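Local coordinates for protein dipicolinate synthase, B chain (Bacillus cereus, PDB 3MCU) that probably works with its partner subunit DpaA to convert dihydrodipicolinate to dipicolinate with NADP during spore formation, at residues E35-V40 and T65-I70; K100-M105 and M142-T147; D158-K163 and E193-M198. One frame throughout, in Å; residues are numbered along the deposited sequence.

Interaction 1: residues E35-V40 and T65-I70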
loop_
_atom_site.group_PDB
_atom_site.type_symbol
_atom_site.label_atom_id
_atom_site.label_comp_id
_atom_site.label_asym_id
_atom_site.label_seq_id
_atom_site.Cartn_x
_atom_site.Cartn_y
_atom_site.Cartn_z
ATOM N N GLU D 35 25.627 25.696 -9.807
ATOM C CA GLU D 35 26.289 25.575 -8.523
ATOM C C GLU D 35 25.948 24.189 -7.971
ATOM O O GLU D 35 24.781 23.872 -7.747
ATOM C CB GLU D 35 25.794 26.691 -7.603
ATOM C CG GLU D 35 26.343 26.669 -6.194
ATOM C CD GLU D 35 25.647 27.693 -5.296
ATOM O OE1 GLU D 35 24.986 27.289 -4.313
ATOM O OE2 GLU D 35 25.747 28.901 -5.589
ATOM N N VAL D 36 26.963 23.361 -7.761
ATOM C CA VAL D 36 26.750 21.969 -7.369
ATOM C C VAL D 36 27.104 21.673 -5.907
ATOM O O VAL D 36 28.251 21.856 -5.511
ATOM C CB VAL D 36 27.580 21.055 -8.272
ATOM C CG1 VAL D 36 27.335 19.587 -7.946
ATOM C CG2 VAL D 36 27.246 21.341 -9.706
ATOM N N ARG D 37 26.123 21.220 -5.113
ATOM C CA ARG D 37 26.376 20.846 -3.719
ATOM C C ARG D 37 26.349 19.335 -3.542
ATOM O O ARG D 37 25.280 18.720 -3.580
ATOM C CB ARG D 37 25.361 21.476 -2.744
ATOM C CG ARG D 37 24.694 22.770 -3.193
ATOM C CD ARG D 37 25.487 24.052 -2.913
ATOM N NE ARG D 37 25.771 24.283 -1.498
ATOM C CZ ARG D 37 25.890 25.481 -0.920
ATOM N NH1 ARG D 37 25.715 26.603 -1.608
ATOM N NH2 ARG D 37 26.183 25.546 0.366
ATOM N N PRO D 38 27.522 18.727 -3.339
ATOM C CA PRO D 38 27.580 17.265 -3.189
ATOM C C PRO D 38 27.013 16.785 -1.855
ATOM O O PRO D 38 27.216 17.413 -0.818
ATOM C CB PRO D 38 29.083 16.952 -3.257
ATOM C CG PRO D 38 29.731 18.203 -3.771
ATOM C CD PRO D 38 28.861 19.336 -3.322
ATOM N N VAL D 39 26.309 15.662 -1.905
ATOM C CA VAL D 39 25.779 15.019 -0.712
ATOM C C VAL D 39 26.185 13.545 -0.734
ATOM O O VAL D 39 25.893 12.823 -1.691
ATOM C CB VAL D 39 24.241 15.144 -0.660
ATOM C CG1 VAL D 39 23.697 14.635 0.670
ATOM C CG2 VAL D 39 23.824 16.588 -0.886
ATOM N N VAL D 40 26.886 13.109 0.303
ATOM C CA VAL D 40 27.309 11.713 0.381
ATOM C C VAL D 40 26.612 10.999 1.528
ATOM O O VAL D 40 26.583 11.493 2.661
ATOM C CB VAL D 40 28.839 11.572 0.544
ATOM C CG1 VAL D 40 29.544 12.153 -0.653
ATOM C CG2 VAL D 40 29.307 12.272 1.805
ATOM N N THR D 65 33.614 21.035 -7.251
ATOM C CA THR D 65 32.406 21.804 -6.971
ATOM C C THR D 65 32.667 23.084 -6.181
ATOM O O THR D 65 31.914 24.048 -6.285
ATOM C CB THR D 65 31.370 20.950 -6.213
ATOM O OG1 THR D 65 31.930 20.509 -4.972
ATOM C CG2 THR D 65 30.974 19.741 -7.048
ATOM N N GLY D 66 33.731 23.088 -5.389
ATOM C CA GLY D 66 33.998 24.206 -4.510
ATOM C C GLY D 66 33.163 24.176 -3.237
ATOM O O GLY D 66 33.039 25.186 -2.535
ATOM N N PHE D 67 32.576 23.020 -2.936
ATOM C CA PHE D 67 31.852 22.847 -1.679
ATOM C C PHE D 67 32.239 21.546 -1.007
ATOM O O PHE D 67 32.432 20.527 -1.667
ATOM C CB PHE D 67 30.333 22.912 -1.881
ATOM C CG PHE D 67 29.837 24.267 -2.274
ATOM C CD1 PHE D 67 29.538 25.217 -1.313
ATOM C CD2 PHE D 67 29.681 24.598 -3.604
ATOM C CE1 PHE D 67 29.091 26.466 -1.670
ATOM C CE2 PHE D 67 29.228 25.852 -3.970
ATOM C CZ PHE D 67 28.933 26.786 -2.999
ATOM N N LYS D 68 32.373 21.598 0.310
ATOM C CA LYS D 68 32.547 20.396 1.102
ATOM C C LYS D 68 31.277 19.574 0.964
ATOM O O LYS D 68 30.174 20.111 1.007
ATOM C CB LYS D 68 32.807 20.750 2.567
ATOM C CG LYS D 68 31.748 21.666 3.178
ATOM C CD LYS D 68 31.722 23.048 2.521
ATOM C CE LYS D 68 30.363 23.723 2.723
ATOM N NZ LYS D 68 30.289 25.059 2.064
ATOM N N ALA D 69 31.437 18.275 0.764
ATOM C CA ALA D 69 30.292 17.387 0.642
ATOM C C ALA D 69 29.500 17.365 1.933
ATOM O O ALA D 69 30.065 17.314 3.023
ATOM C CB ALA D 69 30.740 15.982 0.280
ATOM N N ILE D 70 28.184 17.416 1.811
ATOM C CA ILE D 70 27.340 17.246 2.979
ATOM C C ILE D 70 27.373 15.757 3.305
ATOM O O ILE D 70 27.221 14.918 2.411
ATOM C CB ILE D 70 25.919 17.804 2.730
ATOM C CG1 ILE D 70 25.982 19.341 2.690
ATOM C CG2 ILE D 70 24.945 17.331 3.797
ATOM C CD1 ILE D 70 24.739 20.020 2.148
HETATM O O HOH W 1 27.769 20.364 -0.504
#
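R37 and F67 stack where the edge strand 35-40 of the flavoprotein-type alpha/beta sheet, parallel to strand 7-12, meets the loop that follows helix 57-65. The guanidinium lies nearly flat on the ring, planes 21° apart and centres 3.9 Å apart, a cation-pi contact to which CD adds a CH-pi contact over the same ring. E35 OE1 fixes the rotation of the guanidinium: it lies in the guanidinium plane, a salt bridge to NH1 of R37 at 2.9 Å, and also pairs with R7. The E35 and F67 side chains cross at about a right angle, E35 CG 3.7 Å from F67 CE2.

Side-chain packing follows along the strand. The P38 and T65 side chains meet tip to tip, P38 CG 3.4 Å from T65 OG1, while P38 CB makes an apolar contact with A69 CB.

Backbone pairing is confined to a single bridge, V39 with I70. I70 N donates to P38 O at 2.8 Å, and V40 N returns the bond to I70 O. T65 OG1 accepts from F67 N in an ST turn and is also hydrogen-bonded to I61 O. P38 O is gripped twice, since a water donates to it and also to K68 O, 2.9 Å from the water oxygen.

Interaction 2: residues K100-M105 and M142-T147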
loop_
_atom_site.group_PDB
_atom_site.type_symbol
_atom_site.label_atom_id
_atom_site.label_comp_id
_atom_site.label_asym_id
_atom_site.label_seq_id
_atom_site.Cartn_x
_atom_site.Cartn_y
_atom_site.Cartn_z
ATOM N N LYS D 100 13.574 3.445 0.781
ATOM C CA LYS D 100 13.517 4.377 1.902
ATOM C C LYS D 100 12.908 5.731 1.493
ATOM O O LYS D 100 12.033 6.267 2.186
ATOM C CB LYS D 100 14.902 4.540 2.539
ATOM C CG LYS D 100 15.313 3.366 3.449
ATOM C CD LYS D 100 16.808 3.390 3.791
ATOM C CE LYS D 100 17.118 2.423 4.934
ATOM N NZ LYS D 100 18.481 1.807 4.866
ATOM N N PHE D 101 13.361 6.275 0.363
ATOM C CA PHE D 101 12.783 7.499 -0.190
ATOM C C PHE D 101 11.265 7.346 -0.364
ATOM O O PHE D 101 10.499 8.181 0.123
ATOM C CB PHE D 101 13.452 7.860 -1.529
ATOM C CG PHE D 101 13.108 9.241 -2.032
ATOM C CD1 PHE D 101 12.946 10.292 -1.152
ATOM C CD2 PHE D 101 12.972 9.485 -3.382
ATOM C CE1 PHE D 101 12.634 11.549 -1.603
ATOM C CE2 PHE D 101 12.668 10.744 -3.846
ATOM C CZ PHE D 101 12.497 11.776 -2.966
ATOM N N ALA D 102 10.825 6.286 -1.041
ATOM C CA ALA D 102 9.386 6.089 -1.300
ATOM C C ALA D 102 8.572 6.035 -0.017
ATOM O O ALA D 102 7.404 6.409 -0.003
ATOM C CB ALA D 102 9.137 4.833 -2.093
ATOM N N ASN D 103 9.190 5.549 1.052
ATOM C CA ASN D 103 8.500 5.425 2.330
ATOM C C ASN D 103 8.721 6.623 3.256
ATOM O O ASN D 103 8.227 6.641 4.375
ATOM C CB ASN D 103 8.885 4.116 3.023
ATOM C CG ASN D 103 8.301 2.905 2.328
ATOM O OD1 ASN D 103 9.031 2.083 1.769
ATOM N ND2 ASN D 103 6.980 2.804 2.324
ATOM N N ALA D 104 9.452 7.623 2.768
ATOM C CA ALA D 104 9.694 8.855 3.522
ATOM C C ALA D 104 10.562 8.645 4.769
ATOM O O ALA D 104 10.366 9.298 5.782
ATOM C CB ALA D 104 8.374 9.539 3.891
HETATM N N MSE D 105 11.531 7.745 4.687
HETATM C CA MSE D 105 12.555 7.638 5.716
HETATM C C MSE D 105 13.667 8.610 5.396
HETATM O O MSE D 105 13.809 9.029 4.244
HETATM C CB MSE D 105 13.078 6.212 5.787
HETATM C CG MSE D 105 11.987 5.229 6.166
HETATM SE SE MSE D 105 12.505 3.351 6.276
HETATM C CE MSE D 105 14.233 3.526 7.158
HETATM N N MSE D 142 7.072 2.964 -8.740
HETATM C CA MSE D 142 5.854 3.570 -9.277
HETATM C C MSE D 142 5.209 4.572 -8.346
HETATM O O MSE D 142 4.543 5.488 -8.818
HETATM C CB MSE D 142 4.830 2.513 -9.689
HETATM C CG MSE D 142 5.231 1.760 -10.942
HETATM SE SE MSE D 142 5.602 2.970 -12.429
HETATM C CE MSE D 142 5.461 1.603 -13.838
ATOM N N ARG D 143 5.396 4.408 -7.038
ATOM C CA ARG D 143 4.813 5.346 -6.084
ATOM C C ARG D 143 5.508 6.695 -6.289
ATOM O O ARG D 143 4.858 7.742 -6.360
ATOM C CB ARG D 143 4.931 4.842 -4.621
ATOM C CG ARG D 143 4.442 5.856 -3.557
ATOM C CD ARG D 143 4.408 5.268 -2.120
ATOM N NE ARG D 143 3.802 3.939 -2.130
ATOM C CZ ARG D 143 4.436 2.802 -1.817
ATOM N NH1 ARG D 143 5.710 2.807 -1.411
ATOM N NH2 ARG D 143 3.783 1.651 -1.892
ATOM N N LEU D 144 6.829 6.649 -6.430
ATOM C CA LEU D 144 7.633 7.837 -6.708
ATOM C C LEU D 144 7.307 8.461 -8.066
ATOM O O LEU D 144 7.099 9.678 -8.169
ATOM C CB LEU D 144 9.120 7.499 -6.642
ATOM C CG LEU D 144 9.640 7.111 -5.254
ATOM C CD1 LEU D 144 11.041 6.485 -5.317
ATOM C CD2 LEU D 144 9.619 8.313 -4.330
HETATM N N MSE D 145 7.276 7.637 -9.107
HETATM C CA MSE D 145 6.920 8.109 -10.446
HETATM C C MSE D 145 5.658 8.946 -10.366
HETATM O O MSE D 145 5.540 9.948 -11.057
HETATM C CB MSE D 145 6.653 6.943 -11.403
HETATM C CG MSE D 145 7.810 6.535 -12.304
HETATM SE SE MSE D 145 8.126 7.800 -13.776
HETATM C CE MSE D 145 6.308 7.987 -14.436
ATOM N N ALA D 146 4.699 8.507 -9.555
ATOM C CA ALA D 146 3.404 9.192 -9.481
ATOM C C ALA D 146 3.376 10.448 -8.589
ATOM O O ALA D 146 2.393 11.168 -8.594
ATOM C CB ALA D 146 2.286 8.201 -9.019
ATOM N N THR D 147 4.452 10.708 -7.849
ATOM C CA THR D 147 4.481 11.719 -6.773
ATOM C C THR D 147 4.890 13.146 -7.206
ATOM O O THR D 147 5.769 13.326 -8.045
ATOM C CB THR D 147 5.435 11.245 -5.650
ATOM O OG1 THR D 147 4.967 9.985 -5.159
ATOM C CG2 THR D 147 5.497 12.268 -4.493
#
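The ring of F101 and the guanidinium of R143 are the flat groups here, and the other segment meets each of them obliquely. L144 CD2 lies obliquely to the ring, 3.7 Å from F101 CD2 and a little farther from CE2; the other methyl, CD1, also comes near CD2 of the ring. F101 CG is anti to its backbone N (chi1 -169°), and from there the ring carries CD2 to L144, although the CB does not face the other helix. At the R143 guanidinium, NH1 is the nitrogen that approaches A102, 4.0 Å from its CB; it also makes a weak hydrogen bond to N140 OD1. The side chain of N103 crosses that of R143 at about a right angle.

Between these two groups the helices meet through small and branched side chains. A102 CB points toward the other helix, 3.9 Å from L144 CG, and L144 CD2 rests against A102 CA at 3.8 Å. The alanine lets the two backbones come close: A102 CA and L144 CA are 5.9 Å apart. R143 CD is 3.8 Å from A102 O. Helix 95-102 ends just after, in a Schellman motif at A104, whose positive phi goes with the bonds M105 N to K100 O and A104 N to F101 O. N103 O is hydrogen-bonded to S99 OG of a second subunit.

This is helix-end packing in a flavoprotein-type alpha/beta layer, joining the C-terminal ends of helices 95-102 and 138-145. F101 and L144 settle together on strands 124-130 and 150-156, both touching L126 and I150, and helix 109-118 packs on F101 through L111, A114 and L118.

Interaction 3: residues D158-K163 and E193-M198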
loop_
_atom_site.group_PDB
_atom_site.type_symbol
_atom_site.label_atom_id
_atom_site.label_comp_id
_atom_site.label_asym_id
_atom_site.label_seq_id
_atom_site.Cartn_x
_atom_site.Cartn_y
_atom_site.Cartn_z
ATOM N N ASP D 158 18.541 -3.528 -18.079
ATOM C CA ASP D 158 19.920 -3.490 -18.558
ATOM C C ASP D 158 20.441 -4.889 -18.878
ATOM O O ASP D 158 21.497 -5.034 -19.471
ATOM C CB ASP D 158 20.851 -2.862 -17.517
ATOM C CG ASP D 158 20.784 -3.566 -16.148
ATOM O OD1 ASP D 158 21.841 -3.742 -15.506
ATOM O OD2 ASP D 158 19.674 -3.923 -15.692
ATOM N N ALA D 159 19.714 -5.911 -18.456
ATOM C CA ALA D 159 20.166 -7.291 -18.634
ATOM C C ALA D 159 19.001 -8.259 -18.461
ATOM O O ALA D 159 18.934 -8.982 -17.483
ATOM C CB ALA D 159 21.290 -7.621 -17.648
ATOM N N PRO D 160 18.097 -8.292 -19.444
ATOM C CA PRO D 160 16.868 -9.089 -19.312
ATOM C C PRO D 160 17.074 -10.607 -19.122
ATOM O O PRO D 160 16.208 -11.219 -18.505
ATOM C CB PRO D 160 16.079 -8.770 -20.597
ATOM C CG PRO D 160 16.782 -7.539 -21.209
ATOM C CD PRO D 160 18.215 -7.646 -20.767
ATOM N N GLU D 161 18.169 -11.207 -19.588
ATOM C CA GLU D 161 18.392 -12.629 -19.266
ATOM C C GLU D 161 19.180 -12.824 -17.967
ATOM O O GLU D 161 18.790 -13.632 -17.115
ATOM C CB GLU D 161 19.061 -13.402 -20.416
ATOM C CG GLU D 161 18.654 -12.976 -21.820
ATOM C CD GLU D 161 17.148 -12.982 -22.057
ATOM O OE1 GLU D 161 16.423 -13.813 -21.443
ATOM O OE2 GLU D 161 16.688 -12.144 -22.875
ATOM N N LYS D 162 20.271 -12.078 -17.810
ATOM C CA LYS D 162 21.124 -12.206 -16.624
ATOM C C LYS D 162 20.475 -11.673 -15.339
ATOM O O LYS D 162 20.621 -12.277 -14.279
ATOM C CB LYS D 162 22.470 -11.514 -16.838
ATOM C CG LYS D 162 23.568 -12.403 -17.405
ATOM C CD LYS D 162 24.264 -11.731 -18.576
ATOM C CE LYS D 162 25.719 -12.160 -18.689
ATOM N NZ LYS D 162 26.592 -11.368 -17.773
ATOM N N LYS D 163 19.784 -10.543 -15.426
ATOM C CA LYS D 163 19.139 -9.968 -14.252
ATOM C C LYS D 163 17.718 -9.561 -14.614
ATOM O O LYS D 163 17.431 -8.384 -14.824
ATOM C CB LYS D 163 19.942 -8.765 -13.734
ATOM C CG LYS D 163 21.412 -9.084 -13.443
ATOM C CD LYS D 163 22.157 -7.907 -12.814
ATOM C CE LYS D 163 22.152 -6.707 -13.747
ATOM N NZ LYS D 163 22.994 -5.580 -13.239
ATOM N N GLU D 193 14.669 0.901 -23.614
ATOM C CA GLU D 193 15.442 -0.338 -23.683
ATOM C C GLU D 193 16.891 -0.044 -23.354
ATOM O O GLU D 193 17.736 0.173 -24.230
ATOM C CB GLU D 193 15.270 -1.040 -25.031
ATOM C CG GLU D 193 13.834 -1.533 -25.238
ATOM C CD GLU D 193 13.598 -2.097 -26.629
ATOM O OE1 GLU D 193 14.577 -2.219 -27.401
ATOM O OE2 GLU D 193 12.429 -2.418 -26.949
ATOM N N LYS D 194 17.141 -0.017 -22.054
ATOM C CA LYS D 194 18.428 0.327 -21.475
ATOM C C LYS D 194 19.535 -0.622 -21.948
ATOM O O LYS D 194 20.690 -0.220 -22.093
ATOM C CB LYS D 194 18.278 0.301 -19.949
ATOM C CG LYS D 194 19.558 0.181 -19.168
ATOM C CD LYS D 194 20.440 1.399 -19.327
ATOM C CE LYS D 194 21.654 1.260 -18.438
ATOM N NZ LYS D 194 22.536 2.448 -18.481
ATOM N N PHE D 195 19.177 -1.882 -22.179
ATOM C CA PHE D 195 20.136 -2.879 -22.641
ATOM C C PHE D 195 20.701 -2.529 -24.043
ATOM O O PHE D 195 21.693 -3.113 -24.485
ATOM C CB PHE D 195 19.529 -4.300 -22.596
ATOM C CG PHE D 195 18.296 -4.465 -23.441
ATOM C CD1 PHE D 195 18.398 -4.815 -24.779
ATOM C CD2 PHE D 195 17.038 -4.261 -22.908
ATOM C CE1 PHE D 195 17.266 -4.958 -25.567
ATOM C CE2 PHE D 195 15.890 -4.408 -23.687
ATOM C CZ PHE D 195 16.006 -4.757 -25.019
ATOM N N ARG D 196 20.082 -1.572 -24.728
ATOM C CA ARG D 196 20.618 -1.083 -26.012
ATOM C C ARG D 196 21.616 0.058 -25.861
ATOM O O ARG D 196 22.030 0.649 -26.855
ATOM C CB ARG D 196 19.509 -0.639 -26.959
ATOM C CG ARG D 196 18.605 -1.756 -27.464
ATOM C CD ARG D 196 17.565 -1.161 -28.363
ATOM N NE ARG D 196 16.790 -2.141 -29.103
ATOM C CZ ARG D 196 17.164 -2.661 -30.275
ATOM N NH1 ARG D 196 18.327 -2.318 -30.824
ATOM N NH2 ARG D 196 16.380 -3.531 -30.892
ATOM N N TYR D 197 21.994 0.367 -24.622
ATOM C CA TYR D 197 22.875 1.500 -24.348
ATOM C C TYR D 197 23.954 1.151 -23.345
ATOM O O TYR D 197 24.366 1.984 -22.561
ATOM C CB TYR D 197 22.060 2.716 -23.892
ATOM C CG TYR D 197 21.013 3.118 -24.905
ATOM C CD1 TYR D 197 19.746 2.552 -24.885
ATOM C CD2 TYR D 197 21.300 4.050 -25.904
ATOM C CE1 TYR D 197 18.790 2.903 -25.826
ATOM C CE2 TYR D 197 20.352 4.409 -26.846
ATOM C CZ TYR D 197 19.101 3.832 -26.809
ATOM O OH TYR D 197 18.155 4.190 -27.740
HETATM N N MSE D 198 24.424 -0.092 -23.415
HETATM C CA MSE D 198 25.445 -0.630 -22.511
HETATM C C MSE D 198 26.903 -0.303 -22.866
HETATM O O MSE D 198 27.785 -0.449 -22.022
HETATM C CB MSE D 198 25.293 -2.148 -22.394
HETATM C CG MSE D 198 23.937 -2.592 -21.863
HETATM SE SE MSE D 198 23.420 -1.646 -20.201
HETATM C CE MSE D 198 24.581 -2.569 -18.921
#
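P160 and F195 bring together two peripheral loops of this flavoprotein-type alpha/beta subunit: the loop between strands 150-156 and 167-169, and a short 3-10 turn, 194-196, in the tail beyond helix 174-181. The contact is van der Waals packing.

Among the apolar pairs, the proline and phenylalanine side chains cross at about a right angle. P160 CG comes to 3.7 Å from F195 CD2, approaching the ring obliquely, and P160 CD sits near F195 CB. With F195 CG between its backbone N and carbonyl carbon (chi1 59°), the ring starts out beside P160 CG and CD. The backbones are close here as well, with D158 CA 4.1 Å from F195 CA, and F195 CB lies 3.8 Å from D158 O. P189 of a neighbouring subunit packs on both P160 and F195, so the pair also belongs to a subunit interface.

D158 carries the second group of contacts through its methylene. Its CB is 3.7 Å from K194 CG and 3.9 Å from the selenium of M198, a selenomethionine. Bends at chi2 and chi3 of M198 bring SE and CE both near D158 CB and O.

The polar ends of D158 and K194 turn elsewhere. K194 NZ donates to A169 O, and V168 of the same strand 167-169 touches the side chains of both residues. D158 OD2 is hydrogen-bonded to S166 OG, and D158 OD1 is paired with K163. Within the tail, R196 NE forms a salt bridge with E193 OE1 at 2.8 Å, the oxygen lying in the guanidinium plane. The salt bridge of the 158-163 loop brings K163 NZ to the syn lone pair of D158 OD1 at 3.1 Å.

From the N terminus the contacts come in series, with no nesting or crossing. Interaction 1 closes first: the chain leaves strand 35-40, runs through a gap at 44-54 where no residues are modelled, passes through helix 57-65 and returns to that strand. Interaction 2 follows, joining the ends of helices 95-102 and 138-145 after an excursion through helix 109-118 and strand 124-130. Interaction 3 closes last, tying the loop after strand 150-156 to the tail beyond helix 174-181. Interactions 1 and 2 lie on opposite sides of the chain's centre, their centres about 24 Å apart, as do interactions 1 and 3, at about 32 Å. Other subunits pack against interactions 2 and 3, while none touches interaction 1.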